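Local coordinates for DNA repair protein PprA (Deinococcus deserti, PDB 6MC8), which is a radiation-induced DNA-binding protein that takes part in DNA damage repair and genome segregation and forms filaments, at residues T63-Q68 with A91-T96; D78-G83 with A255-S260; V194-T199 with T287-Q292. The protein carries 2 engineered substitutions. One frame throughout, in Å; residues are numbered along the deposited sequence.

Contact 1 of 3, residues T63-Q68 with A91-T96; sequences TTLEAQ and ARLIHT
Glu66 and Leu93 supply the polar part of this contact between a helix and the margin of a sheet. The extended side chain of Glu66 reaches the strand with OE2, which accepts the backbone N-H of Leu93 in a nearly straight bond (OE2 to N 2.7 Å, 167° at the hydrogen). The donor meets OE2 on its anti side, 28° out of the carboxylate plane. Placing CG anti to the carbonyl carbon (chi1 -74°) starts the chain toward the strand.

The remaining touches are van der Waals. Glu66 OE2 also touches the backbone, 3.5 Å from Arg92 CA, while Glu66 CB sits 3.8 Å from Ala91 O. One helix position earlier, Leu65 and Leu93 meet methyl to methyl, CD1 to CD1 at 4.0 Å; Leu55 and Ala56 of helix 52-57 extend this apolar patch around Leu65.

Arg92 and Ile94 pair through their backbones with strand 100-107, whereas Leu93 N bonds to Glu66. Thr70, one turn further along helix 62-80, likewise accepts the N-H of Ala91. Here, then, is a helix packed beside an antiparallel sheet, its side chains bonding to N-H groups of the outermost strand, 89-95.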
loop_
_atom_site.group_PDB
_atom_site.type_symbol
_atom_site.label_atom_id
_atom_site.label_comp_id
_atom_site.label_asym_id
_atom_site.label_seq_id
_atom_site.Cartn_x
_atom_site.Cartn_y
_atom_site.Cartn_z
ATOM N N THR A 63 -18.602 18.561 19.841
ATOM C CA THR A 63 -17.533 18.075 18.972
ATOM C C THR A 63 -16.415 17.427 19.783
ATOM O O THR A 63 -15.863 16.397 19.379
ATOM C CB THR A 63 -17.008 19.232 18.117
ATOM O OG1 THR A 63 -18.087 19.773 17.347
ATOM C CG2 THR A 63 -15.922 18.777 17.163
ATOM N N THR A 64 -16.093 17.998 20.945
ATOM C CA THR A 64 -15.115 17.389 21.839
ATOM C C THR A 64 -15.663 16.108 22.463
ATOM O O THR A 64 -14.940 15.117 22.609
ATOM C CB THR A 64 -14.708 18.405 22.913
ATOM O OG1 THR A 64 -14.109 19.542 22.282
ATOM C CG2 THR A 64 -13.721 17.824 23.899
ATOM N N LEU A 65 -16.954 16.108 22.809
ATOM C CA LEU A 65 -17.579 14.931 23.405
ATOM C C LEU A 65 -17.671 13.779 22.416
ATOM O O LEU A 65 -17.381 12.632 22.766
ATOM C CB LEU A 65 -18.969 15.282 23.928
ATOM C CG LEU A 65 -19.060 16.154 25.175
ATOM C CD1 LEU A 65 -20.491 16.564 25.409
ATOM C CD2 LEU A 65 -18.529 15.402 26.365
ATOM N N GLU A 66 -18.062 14.066 21.172
ATOM C CA GLU A 66 -18.196 13.013 20.172
ATOM C C GLU A 66 -16.839 12.486 19.731
ATOM O O GLU A 66 -16.730 11.341 19.283
ATOM C CB GLU A 66 -18.996 13.530 18.978
ATOM C CG GLU A 66 -20.479 13.675 19.260
ATOM C CD GLU A 66 -21.229 14.373 18.151
ATOM O OE1 GLU A 66 -20.576 14.906 17.235
ATOM O OE2 GLU A 66 -22.471 14.389 18.199
ATOM N N ALA A 67 -15.794 13.304 19.848
ATOM C CA ALA A 67 -14.448 12.817 19.572
ATOM C C ALA A 67 -13.986 11.849 20.652
ATOM O O ALA A 67 -13.281 10.878 20.363
ATOM C CB ALA A 67 -13.478 13.989 19.447
ATOM N N GLN A 68 -14.384 12.093 21.900
ATOM C CA GLN A 68 -14.034 11.178 22.976
ATOM C C GLN A 68 -14.889 9.919 22.926
ATOM O O GLN A 68 -14.415 8.830 23.265
ATOM C CB GLN A 68 -14.176 11.879 24.324
ATOM C CG GLN A 68 -13.683 11.082 25.514
ATOM C CD GLN A 68 -12.187 10.870 25.489
ATOM O OE1 GLN A 68 -11.435 11.747 25.085
ATOM N NE2 GLN A 68 -11.749 9.712 25.950
ATOM N N ALA A 91 -19.116 7.645 16.981
ATOM C CA ALA A 91 -20.321 7.889 17.778
ATOM C C ALA A 91 -20.714 9.352 17.640
ATOM O O ALA A 91 -19.860 10.178 17.327
ATOM C CB ALA A 91 -20.091 7.524 19.204
ATOM N N ARG A 92 -22.011 9.597 17.731
ATOM C CA ARG A 92 -22.541 10.952 17.716
ATOM C C ARG A 92 -23.636 11.071 18.762
ATOM O O ARG A 92 -24.315 10.096 19.089
ATOM C CB ARG A 92 -23.085 11.348 16.335
ATOM C CG ARG A 92 -22.002 11.597 15.304
ATOM C CD ARG A 92 -22.558 11.910 13.938
ATOM N NE ARG A 92 -21.483 12.053 12.961
ATOM C CZ ARG A 92 -21.673 12.216 11.659
ATOM N NH1 ARG A 92 -22.900 12.252 11.165
ATOM N NH2 ARG A 92 -20.632 12.333 10.851
ATOM N N LEU A 93 -23.793 12.280 19.289
ATOM C CA LEU A 93 -24.801 12.536 20.303
ATOM C C LEU A 93 -26.161 12.768 19.665
ATOM O O LEU A 93 -26.268 13.335 18.576
ATOM C CB LEU A 93 -24.421 13.750 21.145
ATOM C CG LEU A 93 -23.235 13.629 22.092
ATOM C CD1 LEU A 93 -22.925 14.984 22.684
ATOM C CD2 LEU A 93 -23.548 12.635 23.186
ATOM N N ILE A 94 -27.172 12.314 20.387
ATOM C CA ILE A 94 -28.580 12.542 20.004
ATOM C C ILE A 94 -29.174 13.368 21.134
ATOM O O ILE A 94 -29.193 12.926 22.239
ATOM C CB ILE A 94 -29.316 11.235 19.712
ATOM C CG1 ILE A 94 -28.622 10.470 18.592
ATOM C CG2 ILE A 94 -30.752 11.519 19.359
ATOM C CD1 ILE A 94 -29.115 9.084 18.410
ATOM N N HIS A 95 -29.553 14.586 20.800
ATOM C CA HIS A 95 -30.126 15.549 21.760
ATOM C C HIS A 95 -31.643 15.612 21.611
ATOM O O HIS A 95 -32.158 15.157 20.593
ATOM C CB HIS A 95 -29.568 16.930 21.449
ATOM C CG HIS A 95 -28.144 17.140 21.822
ATOM N ND1 HIS A 95 -27.133 17.094 20.902
ATOM C CD2 HIS A 95 -27.574 17.458 22.988
ATOM C CE1 HIS A 95 -25.998 17.350 21.498
ATOM N NE2 HIS A 95 -26.242 17.597 22.768
ATOM N N THR A 96 -32.301 16.097 22.651
ATOM C CA THR A 96 -33.754 16.385 22.655
ATOM C C THR A 96 -33.919 17.698 23.424
ATOM O O THR A 96 -33.949 17.647 24.657
ATOM C CB THR A 96 -34.607 15.249 23.211
ATOM O OG1 THR A 96 -34.200 15.008 24.555
ATOM C CG2 THR A 96 -34.568 13.990 22.379
#

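Contact 2 of 3, residues D78-G83 with A255-S260; sequences DRWGLG and AHFAVS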
loop_
_atom_site.group_PDB
_atom_site.type_symbol
_atom_site.label_atom_id
_atom_site.label_comp_id
_atom_site.label_asym_id
_atom_site.label_seq_id
_atom_site.Cartn_x
_atom_site.Cartn_y
_atom_site.Cartn_z
ATOM N N ASP A 78 -11.215 -2.631 19.752
ATOM C CA ASP A 78 -9.914 -3.290 19.714
ATOM C C ASP A 78 -9.856 -4.434 20.712
ATOM O O ASP A 78 -9.085 -5.382 20.541
ATOM C CB ASP A 78 -8.798 -2.289 20.009
ATOM C CG ASP A 78 -8.590 -1.300 18.896
ATOM O OD1 ASP A 78 -8.841 -1.650 17.730
ATOM O OD2 ASP A 78 -8.173 -0.167 19.189
ATOM N N ARG A 79 -10.676 -4.365 21.752
ATOM C CA ARG A 79 -10.628 -5.320 22.840
ATOM C C ARG A 79 -11.777 -6.314 22.803
ATOM O O ARG A 79 -11.605 -7.457 23.230
ATOM C CB ARG A 79 -10.601 -4.553 24.156
ATOM C CG ARG A 79 -9.323 -3.771 24.289
ATOM C CD ARG A 79 -9.328 -2.886 25.484
ATOM N NE ARG A 79 -8.041 -2.238 25.672
ATOM C CZ ARG A 79 -7.760 -1.421 26.676
ATOM N NH1 ARG A 79 -8.679 -1.156 27.588
ATOM N NH2 ARG A 79 -6.560 -0.879 26.769
ATOM N N TRP A 80 -12.934 -5.905 22.281
ATOM C CA TRP A 80 -14.028 -6.841 22.055
ATOM C C TRP A 80 -13.662 -7.896 21.020
ATOM O O TRP A 80 -14.096 -9.046 21.131
ATOM C CB TRP A 80 -15.271 -6.068 21.629
ATOM C CG TRP A 80 -15.927 -5.335 22.745
ATOM C CD1 TRP A 80 -15.819 -5.603 24.071
ATOM C CD2 TRP A 80 -16.727 -4.156 22.639
ATOM N NE1 TRP A 80 -16.544 -4.699 24.798
ATOM C CE2 TRP A 80 -17.106 -3.793 23.941
ATOM C CE3 TRP A 80 -17.174 -3.382 21.566
ATOM C CZ2 TRP A 80 -17.913 -2.692 24.200
ATOM C CZ3 TRP A 80 -17.972 -2.292 21.826
ATOM C CH2 TRP A 80 -18.334 -1.955 23.131
ATOM N N GLY A 81 -12.852 -7.529 20.027
ATOM C CA GLY A 81 -12.305 -8.468 19.069
ATOM C C GLY A 81 -13.327 -9.091 18.146
ATOM O O GLY A 81 -13.312 -10.301 17.914
ATOM N N LEU A 82 -14.223 -8.274 17.616
ATOM C CA LEU A 82 -15.310 -8.773 16.795
ATOM C C LEU A 82 -14.904 -8.965 15.344
ATOM O O LEU A 82 -15.680 -9.526 14.568
ATOM C CB LEU A 82 -16.503 -7.820 16.887
ATOM C CG LEU A 82 -17.001 -7.591 18.315
ATOM C CD1 LEU A 82 -18.148 -6.600 18.347
ATOM C CD2 LEU A 82 -17.382 -8.887 19.001
ATOM N N GLY A 83 -13.708 -8.538 14.965
ATOM C CA GLY A 83 -13.282 -8.644 13.585
ATOM C C GLY A 83 -13.849 -7.554 12.706
ATOM O O GLY A 83 -14.179 -7.810 11.544
ATOM N N ALA A 255 -23.301 -9.252 29.793
ATOM C CA ALA A 255 -23.848 -10.477 29.231
ATOM C C ALA A 255 -23.768 -10.528 27.714
ATOM O O ALA A 255 -24.182 -11.528 27.123
ATOM C CB ALA A 255 -25.304 -10.647 29.651
ATOM N N HIS A 256 -23.264 -9.475 27.068
ATOM C CA HIS A 256 -23.308 -9.377 25.618
ATOM C C HIS A 256 -22.001 -8.901 25.004
ATOM O O HIS A 256 -21.903 -8.830 23.777
ATOM C CB HIS A 256 -24.445 -8.439 25.198
ATOM C CG HIS A 256 -25.772 -8.850 25.745
ATOM N ND1 HIS A 256 -26.481 -9.919 25.247
ATOM C CD2 HIS A 256 -26.487 -8.376 26.790
ATOM C CE1 HIS A 256 -27.589 -10.069 25.946
ATOM N NE2 HIS A 256 -27.619 -9.144 26.886
ATOM N N PHE A 257 -20.997 -8.596 25.815
ATOM C CA PHE A 257 -19.710 -8.114 25.341
ATOM C C PHE A 257 -18.615 -8.686 26.223
ATOM O O PHE A 257 -18.725 -8.671 27.449
ATOM C CB PHE A 257 -19.651 -6.583 25.348
ATOM C CG PHE A 257 -20.469 -5.940 24.273
ATOM C CD1 PHE A 257 -19.933 -5.732 23.017
ATOM C CD2 PHE A 257 -21.777 -5.557 24.510
ATOM C CE1 PHE A 257 -20.676 -5.143 22.025
ATOM C CE2 PHE A 257 -22.529 -4.978 23.517
ATOM C CZ PHE A 257 -21.975 -4.765 22.275
ATOM N N ALA A 258 -17.561 -9.192 25.593
ATOM C CA ALA A 258 -16.423 -9.738 26.309
ATOM C C ALA A 258 -15.137 -9.274 25.644
ATOM O O ALA A 258 -15.120 -8.915 24.468
ATOM C CB ALA A 258 -16.474 -11.268 26.363
ATOM N N VAL A 259 -14.057 -9.289 26.418
ATOM C CA VAL A 259 -12.729 -8.959 25.913
ATOM C C VAL A 259 -12.104 -10.202 25.302
ATOM O O VAL A 259 -11.978 -11.235 25.965
ATOM C CB VAL A 259 -11.836 -8.391 27.027
ATOM C CG1 VAL A 259 -10.403 -8.260 26.550
ATOM C CG2 VAL A 259 -12.336 -7.051 27.455
ATOM N N SER A 260 -11.706 -10.101 24.036
ATOM C CA SER A 260 -11.011 -11.184 23.365
ATOM C C SER A 260 -9.723 -10.763 22.674
ATOM O O SER A 260 -8.937 -11.637 22.301
ATOM C CB SER A 260 -11.927 -11.861 22.333
ATOM O OG SER A 260 -12.215 -10.998 21.255
#
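Ser260 OG donates to Trp80 O at 2.7 Å, meeting the carbonyl well off its axis (C=O...donor angle 116°) and from above its plane. With chi1 at 68° the hydroxyl lies between its own backbone N and carbonyl carbon, and it also rests 3.3 Å from Gly81 CA. The backbone of the same serine binds one residue back: Ser260 N gives its hydrogen to Arg79 O (2.8 Å), this time nearly along the C=O axis. Ser260 thus takes two successive carbonyls of the last helical turn, one with its main chain and one with its side chain. Two CA-H...O contacts run beside these bonds, in opposite senses, from Val259 CA to Arg79 O and from Trp80 CA to Ala258 O (3.4 Å).

The apolar half lies further back in the loop. Phe257 sets CD1 3.5 Å above the centre of the Trp80 ring system, and its CB sits over the five-membered ring, 4.1 Å from the centroid, as a CH-pi contact. The Phe257 ring and the six-membered ring lean together obliquely, their planes 37° apart. Ala258 O, by contrast, comes to the edge of the indole, 3.4 Å from Trp80 CD1. Outside the pair, Thr45 OG1 holds Trp80 NE1, and Leu42 of helix 35-43 packs on both aromatic residues.

Gly81, with its positive phi, takes the chain out of helix 62-80. The whole is a helix C-terminus whose last carbonyls are bonded by an extended loop leading into strand 261-267, with an aromatic pair beside it, close to the centre of the chain.

Contact 3 of 3, residues V194-T199 with T287-Q292; sequences VHRPAT and TLDELQ
Arg196 and Asp289 cross at about a right angle, yet their flat ends lie nearly in one plane, the guanidinium and carboxylate only 16° apart. The grip is end-on: NH1 and NH2 both converge on OD1 of Asp289, at 2.9 Å and 2.6 Å respectively. NH2 comes in on the syn lone pair, while NH1 approaches nearly along the C-O bond, so one carboxylate oxygen takes both hydrogens of the salt bridge. The Arg196 chain leaves the backbone with CG anti to N and then bends at chi3 (-65°), which turns NE; NE itself bonds to Ala177 O.

Gln292, one helical turn on from Leu288, meets the same guanidinium at its edge. Its OE1 lies in the guanidinium plane, 2.5 Å from Arg196 NH1, although the amide is turned 50° against that plane and the N-H comes in tilted from the carbonyl plane. The other branch, NE2, reaches back to Arg196 O in a weak bond of 3.3 Å and also donates to Val259 O.

Nearer the backbone of 194-196, Leu288 crosses Val194 obliquely. A single methyl does the touching: Leu288 CD2 lies 3.4 Å from Val194 O, equally close to Arg196 N, and 3.8 Å from Val194 CG1.

Chemically, the guanidinium of Arg196 is gripped by Asp289 and Gln292 of helix 274-304, while its backbone carbonyl receives only a weak bond from that helix; three in-plane hydrogen bonds and the bond to Ala177 O fix the rotation of the charged group. Pairing with Asp289 probably favours the ionised form of both residues.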
loop_
_atom_site.group_PDB
_atom_site.type_symbol
_atom_site.label_atom_id
_atom_site.label_comp_id
_atom_site.label_asym_id
_atom_site.label_seq_id
_atom_site.Cartn_x
_atom_site.Cartn_y
_atom_site.Cartn_z
ATOM N N VAL A 194 -3.352 -9.268 19.382
ATOM C CA VAL A 194 -3.206 -10.516 20.118
ATOM C C VAL A 194 -4.592 -10.941 20.578
ATOM O O VAL A 194 -5.275 -10.186 21.274
ATOM C CB VAL A 194 -2.237 -10.352 21.301
ATOM C CG1 VAL A 194 -2.319 -11.523 22.223
ATOM C CG2 VAL A 194 -0.823 -10.217 20.793
ATOM N N HIS A 195 -5.004 -12.143 20.190
ATOM C CA HIS A 195 -6.386 -12.583 20.318
ATOM C C HIS A 195 -6.479 -13.918 21.040
ATOM O O HIS A 195 -5.868 -14.900 20.616
ATOM C CB HIS A 195 -7.025 -12.706 18.941
ATOM C CG HIS A 195 -8.438 -13.189 18.965
ATOM N ND1 HIS A 195 -9.495 -12.381 19.315
ATOM C CD2 HIS A 195 -8.969 -14.397 18.672
ATOM C CE1 HIS A 195 -10.617 -13.072 19.238
ATOM N NE2 HIS A 195 -10.324 -14.299 18.853
ATOM N N ARG A 196 -7.260 -13.953 22.111
ATOM C CA ARG A 196 -7.675 -15.202 22.746
ATOM C C ARG A 196 -9.196 -15.213 22.749
ATOM O O ARG A 196 -9.809 -14.267 23.282
ATOM C CB ARG A 196 -7.130 -15.347 24.162
ATOM C CG ARG A 196 -7.419 -16.713 24.755
ATOM C CD ARG A 196 -6.992 -16.840 26.198
ATOM N NE ARG A 196 -5.553 -16.744 26.375
ATOM C CZ ARG A 196 -4.954 -15.745 27.007
ATOM N NH1 ARG A 196 -5.675 -14.760 27.511
ATOM N NH2 ARG A 196 -3.640 -15.731 27.131
ATOM N N PRO A 197 -9.832 -16.235 22.176
ATOM C CA PRO A 197 -11.289 -16.199 21.974
ATOM C C PRO A 197 -12.076 -16.246 23.275
ATOM O O PRO A 197 -11.800 -17.051 24.166
ATOM C CB PRO A 197 -11.550 -17.442 21.120
ATOM C CG PRO A 197 -10.261 -17.724 20.470
ATOM C CD PRO A 197 -9.218 -17.360 21.461
ATOM N N ALA A 198 -13.066 -15.365 23.372
ATOM C CA ALA A 198 -13.915 -15.276 24.548
ATOM C C ALA A 198 -15.285 -14.765 24.136
ATOM O O ALA A 198 -15.398 -13.748 23.452
ATOM C CB ALA A 198 -13.309 -14.356 25.610
ATOM N N THR A 199 -16.316 -15.486 24.546
ATOM C CA THR A 199 -17.695 -15.052 24.443
ATOM C C THR A 199 -18.141 -14.577 25.819
ATOM O O THR A 199 -17.461 -14.842 26.816
ATOM C CB THR A 199 -18.601 -16.189 23.937
ATOM O OG1 THR A 199 -18.630 -17.260 24.882
ATOM C CG2 THR A 199 -18.109 -16.705 22.606
ATOM N N THR A 287 -1.501 -7.060 28.005
ATOM C CA THR A 287 -2.744 -6.306 28.113
ATOM C C THR A 287 -3.950 -7.228 27.982
ATOM O O THR A 287 -4.930 -7.081 28.716
ATOM C CB THR A 287 -2.781 -5.196 27.058
ATOM O OG1 THR A 287 -1.632 -4.361 27.208
ATOM C CG2 THR A 287 -4.012 -4.336 27.214
ATOM N N LEU A 288 -3.873 -8.216 27.085
ATOM C CA LEU A 288 -4.977 -9.156 26.916
ATOM C C LEU A 288 -5.138 -10.060 28.131
ATOM O O LEU A 288 -6.264 -10.352 28.546
ATOM C CB LEU A 288 -4.775 -9.996 25.655
ATOM C CG LEU A 288 -5.853 -11.047 25.384
ATOM C CD1 LEU A 288 -7.201 -10.398 25.187
ATOM C CD2 LEU A 288 -5.497 -11.910 24.203
ATOM N N ASP A 289 -4.026 -10.507 28.718
ATOM C CA ASP A 289 -4.104 -11.396 29.872
ATOM C C ASP A 289 -4.646 -10.666 31.091
ATOM O O ASP A 289 -5.398 -11.238 31.884
ATOM C CB ASP A 289 -2.734 -12.004 30.178
ATOM C CG ASP A 289 -2.301 -13.019 29.143
ATOM O OD1 ASP A 289 -3.176 -13.598 28.475
ATOM O OD2 ASP A 289 -1.084 -13.254 29.015
ATOM N N GLU A 290 -4.294 -9.390 31.244
ATOM C CA GLU A 290 -4.770 -8.641 32.399
ATOM C C GLU A 290 -6.232 -8.237 32.246
ATOM O O GLU A 290 -6.994 -8.283 33.218
ATOM C CB GLU A 290 -3.879 -7.421 32.643
ATOM C CG GLU A 290 -4.347 -6.537 33.790
ATOM C CD GLU A 290 -4.415 -7.265 35.128
ATOM O OE1 GLU A 290 -3.578 -8.152 35.394
ATOM O OE2 GLU A 290 -5.346 -6.971 35.905
ATOM N N LEU A 291 -6.648 -7.863 31.032
ATOM C CA LEU A 291 -8.036 -7.473 30.805
ATOM C C LEU A 291 -8.989 -8.647 30.968
ATOM O O LEU A 291 -10.123 -8.473 31.424
ATOM C CB LEU A 291 -8.192 -6.857 29.421
ATOM C CG LEU A 291 -7.686 -5.435 29.235
ATOM C CD1 LEU A 291 -7.633 -5.149 27.768
ATOM C CD2 LEU A 291 -8.602 -4.459 29.928
ATOM N N GLN A 292 -8.543 -9.850 30.619
ATOM C CA GLN A 292 -9.386 -11.022 30.806
ATOM C C GLN A 292 -9.407 -11.468 32.263
ATOM O O GLN A 292 -10.423 -11.982 32.739
ATOM C CB GLN A 292 -8.923 -12.149 29.887
ATOM C CG GLN A 292 -9.300 -11.924 28.439
ATOM C CD GLN A 292 -8.796 -13.009 27.514
ATOM O OE1 GLN A 292 -7.966 -13.830 27.888
ATOM N NE2 GLN A 292 -9.334 -13.043 26.311
#

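How the contacts relate
Followed from the N terminus, the chain enters helix 62-80, which serves two of the contacts. Contact 1 closes a short loop by bringing strand 89-95 back beside the start of that helix. Contact 2 opens at the helix's far end, before contact 1 has closed, and the two therefore cross; it closes only with 255-260. Contact 3 opens within that long excursion, at the end of strand 189-195, and closes beyond it on helix 274-304, so it crosses contact 2 and follows contact 1 in series. Contacts 2 and 3 touch, Ser260 O lying 2.9 Å from Arg196 N, and together join helix 62-80, the four-stranded sheet and the C-terminal helix; contact 1 ties in the three-stranded sheet.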